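Local coordinates for hypothetical protein yfcE (Escherichia coli, PDB 1SU1), which is a zinc-binding protein of the calcineurin-like phosphoesterase superfamily, with a two-zinc centre at the end of a two-sheet alpha/beta fold, at residues L28-D33 with F164-G169; L190-L195 with I200-A205. All coordinates share one frame; numbering follows the deposited sequence.

Contact 1 (L28-D33 with F164-G169); sequences LMFASD and FHFNPG. With ZN (zinc ion), chain F.
F30 and F166 meet edge-to-face: the rim of the F166 ring, at CE2, stands over one face of the F30 ring, displaced from its middle, with the planes at 73° and the centroids 5.7 Å apart. P168 approaches the same phenylalanine nearer its backbone, its CG 3.7 Å from F30 CB and oblique to the ring. This is the buried interior of the two-sheet sandwich of the calcineurin-like phosphoesterase fold, where strand 27-31 of one sheet faces strand 163-167 of the other, and it illustrates how side chains join sheets whose backbones are not paired. F166 reaches across because its CG lies anti to the backbone N (chi1 180°), whereas F30 holds its ring beside its own backbone N.

Beyond the strands the packing turns polar as the chains run toward the metal centre. Water 1 bridges the two backbones, accepting from S32 N and donating to G169 O. N167 points its CB off the other segment, yet its amide end swings back; N167 OD1 takes the backbone N-H of G169 at 2.8 Å, an Asx turn, and a second proton from water 2. That water also donates to D33 OD2, in a long 3.3 Å bond, which links the turn to a metal ligand. The D33 carboxylate divides its work: OD1 binds zinc with H35 and H153 among the other ligands, while OD2 accepts from S32 OG and from the backbone N of H151. These bonds probably hold the carboxylate against rotation. S32 OG comes to D33 OD2 at 2.6 Å from above the carboxylate plane, and D33 OD1 lies 1.9 Å from the zinc.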
loop_
_atom_site.group_PDB
_atom_site.type_symbol
_atom_site.label_atom_id
_atom_site.label_comp_id
_atom_site.label_asym_id
_atom_site.label_seq_id
_atom_site.Cartn_x
_atom_site.Cartn_y
_atom_site.Cartn_z
ATOM N N LEU A 28 21.070 -18.659 -10.920
ATOM C CA LEU A 28 19.656 -18.480 -10.630
ATOM C C LEU A 28 18.739 -18.829 -11.801
ATOM O O LEU A 28 19.092 -18.632 -12.958
ATOM C CB LEU A 28 19.386 -17.024 -10.230
ATOM C CG LEU A 28 20.302 -16.365 -9.194
ATOM C CD1 LEU A 28 20.093 -14.851 -9.243
ATOM C CD2 LEU A 28 20.030 -16.924 -7.825
ATOM N N MET A 29 17.552 -19.332 -11.479
ATOM C CA MET A 29 16.551 -19.649 -12.485
ATOM C C MET A 29 15.399 -18.656 -12.310
ATOM O O MET A 29 15.024 -18.332 -11.188
ATOM C CB MET A 29 16.028 -21.077 -12.307
ATOM C CG MET A 29 14.997 -21.467 -13.369
ATOM S SD MET A 29 14.490 -23.217 -13.288
ATOM C CE MET A 29 13.022 -23.158 -14.299
ATOM N N PHE A 30 14.844 -18.190 -13.423
ATOM C CA PHE A 30 13.737 -17.239 -13.418
ATOM C C PHE A 30 12.497 -17.773 -14.125
ATOM O O PHE A 30 12.592 -18.375 -15.192
ATOM C CB PHE A 30 14.131 -15.936 -14.123
ATOM C CG PHE A 30 15.362 -15.282 -13.563
ATOM C CD1 PHE A 30 16.629 -15.741 -13.918
ATOM C CD2 PHE A 30 15.257 -14.200 -12.681
ATOM C CE1 PHE A 30 17.780 -15.129 -13.404
ATOM C CE2 PHE A 30 16.394 -13.588 -12.163
ATOM C CZ PHE A 30 17.659 -14.049 -12.524
ATOM N N ALA A 31 11.337 -17.536 -13.520
ATOM C CA ALA A 31 10.051 -17.922 -14.083
ATOM C C ALA A 31 9.137 -16.707 -13.878
ATOM O O ALA A 31 9.144 -16.104 -12.801
ATOM C CB ALA A 31 9.493 -19.132 -13.345
ATOM N N SER A 32 8.350 -16.355 -14.891
ATOM C CA SER A 32 7.460 -15.210 -14.783
ATOM C C SER A 32 6.116 -15.415 -15.477
ATOM O O SER A 32 5.998 -16.209 -16.407
ATOM C CB SER A 32 8.144 -13.958 -15.358
ATOM O OG SER A 32 7.324 -12.806 -15.194
ATOM N N ASP A 33 5.108 -14.684 -15.007
ATOM C CA ASP A 33 3.759 -14.722 -15.555
ATOM C C ASP A 33 3.220 -16.150 -15.765
ATOM O O ASP A 33 2.890 -16.559 -16.894
ATOM C CB ASP A 33 3.735 -13.926 -16.865
ATOM C CG ASP A 33 4.062 -12.431 -16.653
ATOM O OD1 ASP A 33 3.129 -11.612 -16.435
ATOM O OD2 ASP A 33 5.261 -12.077 -16.677
ATOM N N PHE A 164 21.471 -3.104 -18.627
ATOM C CA PHE A 164 21.003 -4.303 -19.304
ATOM C C PHE A 164 19.542 -4.572 -18.954
ATOM O O PHE A 164 19.138 -4.410 -17.803
ATOM C CB PHE A 164 21.835 -5.514 -18.866
ATOM C CG PHE A 164 23.275 -5.456 -19.281
ATOM C CD1 PHE A 164 23.640 -5.647 -20.612
ATOM C CD2 PHE A 164 24.273 -5.226 -18.335
ATOM C CE1 PHE A 164 24.986 -5.609 -20.999
ATOM C CE2 PHE A 164 25.617 -5.183 -18.705
ATOM C CZ PHE A 164 25.979 -5.377 -20.046
ATOM N N HIS A 165 18.753 -4.970 -19.945
ATOM C CA HIS A 165 17.351 -5.323 -19.718
ATOM C C HIS A 165 17.238 -6.841 -19.899
ATOM O O HIS A 165 17.811 -7.405 -20.846
ATOM C CB HIS A 165 16.419 -4.642 -20.728
ATOM C CG HIS A 165 16.264 -3.168 -20.528
ATOM N ND1 HIS A 165 15.213 -2.457 -21.069
ATOM C CD2 HIS A 165 17.037 -2.263 -19.884
ATOM C CE1 HIS A 165 15.348 -1.179 -20.770
ATOM N NE2 HIS A 165 16.447 -1.034 -20.051
ATOM N N PHE A 166 16.505 -7.497 -19.002
ATOM C CA PHE A 166 16.312 -8.938 -19.092
ATOM C C PHE A 166 14.883 -9.310 -18.682
ATOM O O PHE A 166 14.448 -8.978 -17.574
ATOM C CB PHE A 166 17.320 -9.684 -18.209
ATOM C CG PHE A 166 17.161 -11.186 -18.254
ATOM C CD1 PHE A 166 17.420 -11.900 -19.429
ATOM C CD2 PHE A 166 16.729 -11.884 -17.130
ATOM C CE1 PHE A 166 17.247 -13.289 -19.478
ATOM C CE2 PHE A 166 16.554 -13.271 -17.170
ATOM C CZ PHE A 166 16.815 -13.974 -18.348
ATOM N N ASN A 167 14.172 -9.992 -19.585
ATOM C CA ASN A 167 12.795 -10.440 -19.371
ATOM C C ASN A 167 12.678 -11.887 -19.873
ATOM O O ASN A 167 12.817 -12.132 -21.064
ATOM C CB ASN A 167 11.831 -9.532 -20.144
ATOM C CG ASN A 167 10.366 -9.842 -19.861
ATOM O OD1 ASN A 167 10.008 -10.965 -19.471
ATOM N ND2 ASN A 167 9.498 -8.836 -20.079
ATOM N N PRO A 168 12.393 -12.853 -18.968
ATOM C CA PRO A 168 12.235 -14.305 -19.225
ATOM C C PRO A 168 11.040 -14.633 -20.086
ATOM O O PRO A 168 10.911 -15.750 -20.572
ATOM C CB PRO A 168 12.023 -14.917 -17.836
ATOM C CG PRO A 168 12.708 -13.995 -16.942
ATOM C CD PRO A 168 12.495 -12.594 -17.520
ATOM N N GLY A 169 10.170 -13.650 -20.272
ATOM C CA GLY A 169 8.967 -13.867 -21.045
ATOM C C GLY A 169 8.022 -14.621 -20.132
ATOM O O GLY A 169 8.331 -14.807 -18.946
HETATM ZN ZN ZN F . 1.317 -11.477 -16.922
HETATM O O HOH W 1 9.241 -16.874 -17.561
HETATM O O HOH W 2 7.133 -11.154 -19.214
#

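Contact 2 (L190-L195 with I200-A205); sequences LSVIAL and IIAQVA
L190 opens the ladder with a hydrogen-bonded antiparallel pair: its N-H meets V204 O at 2.9 Å, nearly along the C=O axis, and its own carbonyl accepts V204 N in return. On the same face L190 CB rests on V204 CG1. The two strands form a beta hairpin, their axes 4.6 Å apart at closest, and their pairing is a compact example of how a bulge is absorbed in a regular ladder.

S191 follows in a non-hydrogen-bonded pair with Q203, where the CA atoms come within 4.1 Å. Q203 sets CG between its backbone N and carbonyl carbon (chi1 56°), which sends the extended chain out alongside S191; Q203 NE2 then donates to S191 OG at 3.2 Å, with the hydroxyl oxygen almost in the amide plane. At V192 the regular pattern breaks. The V192 N-H makes a straight 2.7 Å bond to A202 O, but its carbonyl receives two donors, I201 N firmly and A202 N weakly, so that I201 and A202 both face V192 in a classic beta bulge. The two methyls of V192 divide between them, CG1 against I201 CB and CG2 against A202 CB. One residue of slip then pairs I193 with I200, whose CD1 touches I193 CG1. Finally A194 receives the far end of I201, CD1 lying 4.0 Å from A194 CB.

Strand 200-205 is outermost in its sheet within this chain, while strand 189-194 continues inward by backbone bonds of S191 and I193 to strand 181-186. The face bearing L190, V192, A202 and V204 packs on strands 156-160 and 163-167 of the other sheet, and beyond the ladder L195 O accepts from R43 of helix 38-51.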
loop_
_atom_site.group_PDB
_atom_site.type_symbol
_atom_site.label_atom_id
_atom_site.label_comp_id
_atom_site.label_asym_id
_atom_site.label_seq_id
_atom_site.Cartn_x
_atom_site.Cartn_y
_atom_site.Cartn_z
ATOM N N LEU A 190 22.937 -14.043 -18.972
ATOM C CA LEU A 190 21.508 -14.173 -18.721
ATOM C C LEU A 190 20.867 -14.719 -19.995
ATOM O O LEU A 190 21.014 -14.130 -21.066
ATOM C CB LEU A 190 20.896 -12.812 -18.381
ATOM C CG LEU A 190 21.130 -12.281 -16.960
ATOM C CD1 LEU A 190 20.839 -10.787 -16.917
ATOM C CD2 LEU A 190 20.243 -13.042 -15.983
ATOM N N SER A 191 20.128 -15.819 -19.873
ATOM C CA SER A 191 19.507 -16.442 -21.047
ATOM C C SER A 191 18.008 -16.696 -20.955
ATOM O O SER A 191 17.502 -17.128 -19.919
ATOM C CB SER A 191 20.181 -17.797 -21.341
ATOM O OG SER A 191 21.584 -17.672 -21.509
ATOM N N VAL A 192 17.310 -16.442 -22.058
ATOM C CA VAL A 192 15.882 -16.725 -22.155
ATOM C C VAL A 192 15.854 -18.090 -22.871
ATOM O O VAL A 192 16.405 -18.232 -23.964
ATOM C CB VAL A 192 15.147 -15.690 -23.022
ATOM C CG1 VAL A 192 13.656 -16.003 -23.045
ATOM C CG2 VAL A 192 15.376 -14.284 -22.468
ATOM N N ILE A 193 15.215 -19.080 -22.255
ATOM C CA ILE A 193 15.168 -20.442 -22.784
ATOM C C ILE A 193 13.763 -20.987 -23.007
ATOM O O ILE A 193 12.903 -20.877 -22.131
ATOM C CB ILE A 193 15.874 -21.393 -21.810
ATOM C CG1 ILE A 193 17.255 -20.824 -21.456
ATOM C CG2 ILE A 193 15.965 -22.795 -22.407
ATOM C CD1 ILE A 193 17.924 -21.512 -20.272
ATOM N N ALA A 194 13.534 -21.593 -24.171
ATOM C CA ALA A 194 12.223 -22.180 -24.487
ATOM C C ALA A 194 11.934 -23.294 -23.489
ATOM O O ALA A 194 12.824 -24.083 -23.166
ATOM C CB ALA A 194 12.211 -22.729 -25.908
ATOM N N LEU A 195 10.704 -23.331 -22.980
ATOM C CA LEU A 195 10.321 -24.333 -21.989
ATOM C C LEU A 195 10.254 -25.774 -22.525
ATOM O O LEU A 195 10.537 -26.716 -21.776
ATOM C CB LEU A 195 8.968 -23.984 -21.358
ATOM C CG LEU A 195 8.949 -23.520 -19.896
ATOM C CD1 LEU A 195 7.540 -23.706 -19.363
ATOM C CD2 LEU A 195 9.918 -24.326 -19.031
ATOM N N ILE A 200 17.863 -21.799 -26.873
ATOM C CA ILE A 200 18.118 -20.400 -26.553
ATOM C C ILE A 200 17.330 -19.406 -27.400
ATOM O O ILE A 200 17.533 -19.319 -28.611
ATOM C CB ILE A 200 19.608 -20.052 -26.726
ATOM C CG1 ILE A 200 20.486 -21.061 -25.978
ATOM C CG2 ILE A 200 19.852 -18.620 -26.248
ATOM C CD1 ILE A 200 20.211 -21.183 -24.490
ATOM N N ILE A 201 16.451 -18.641 -26.755
ATOM C CA ILE A 201 15.647 -17.638 -27.451
ATOM C C ILE A 201 16.395 -16.302 -27.507
ATOM O O ILE A 201 16.293 -15.551 -28.480
ATOM C CB ILE A 201 14.298 -17.440 -26.733
ATOM C CG1 ILE A 201 13.475 -18.727 -26.835
ATOM C CG2 ILE A 201 13.541 -16.260 -27.339
ATOM C CD1 ILE A 201 12.199 -18.712 -26.021
ATOM N N ALA A 202 17.160 -16.015 -26.457
ATOM C CA ALA A 202 17.923 -14.768 -26.373
ATOM C C ALA A 202 18.869 -14.844 -25.189
ATOM O O ALA A 202 18.581 -15.523 -24.205
ATOM C CB ALA A 202 16.974 -13.592 -26.205
ATOM N N GLN A 203 20.009 -14.173 -25.284
ATOM C CA GLN A 203 20.956 -14.182 -24.178
ATOM C C GLN A 203 21.889 -12.972 -24.249
ATOM O O GLN A 203 22.138 -12.419 -25.327
ATOM C CB GLN A 203 21.759 -15.498 -24.159
ATOM C CG GLN A 203 22.501 -15.808 -25.445
ATOM C CD GLN A 203 23.236 -17.167 -25.429
ATOM O OE1 GLN A 203 23.955 -17.491 -26.369
ATOM N NE2 GLN A 203 23.065 -17.944 -24.358
ATOM N N VAL A 204 22.392 -12.548 -23.093
ATOM C CA VAL A 204 23.286 -11.399 -23.054
ATOM C C VAL A 204 24.336 -11.621 -21.987
ATOM O O VAL A 204 24.054 -12.195 -20.930
ATOM C CB VAL A 204 22.490 -10.079 -22.767
ATOM C CG1 VAL A 204 21.823 -10.147 -21.392
ATOM C CG2 VAL A 204 23.412 -8.869 -22.864
ATOM N N ALA A 205 25.560 -11.202 -22.281
ATOM C CA ALA A 205 26.651 -11.332 -21.321
ATOM C C ALA A 205 26.757 -9.971 -20.636
ATOM O O ALA A 205 26.832 -8.937 -21.298
ATOM C CB ALA A 205 27.957 -11.654 -22.028
#

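How the contacts relate
From the N terminus, strand 27-31 runs directly to the metal site, and contact 1 closes only when the chain returns at 164-169, after a loop of 130 residues that holds helices and strands. Contact 2 comes later and in series: a local hairpin with four residues between its segments, neither nested with nor crossing contact 1. Both involve the six-strand sheet, near its middle in contact 1 and at its end in contact 2. Strand 163-167 of the second sheet ties them together, since F166 CE1 lies 3.7 Å from V192 CG2. The hairpin face bearing L190 and V192 thus adjoins contact 1 between the sheets, while its other face is partly exposed.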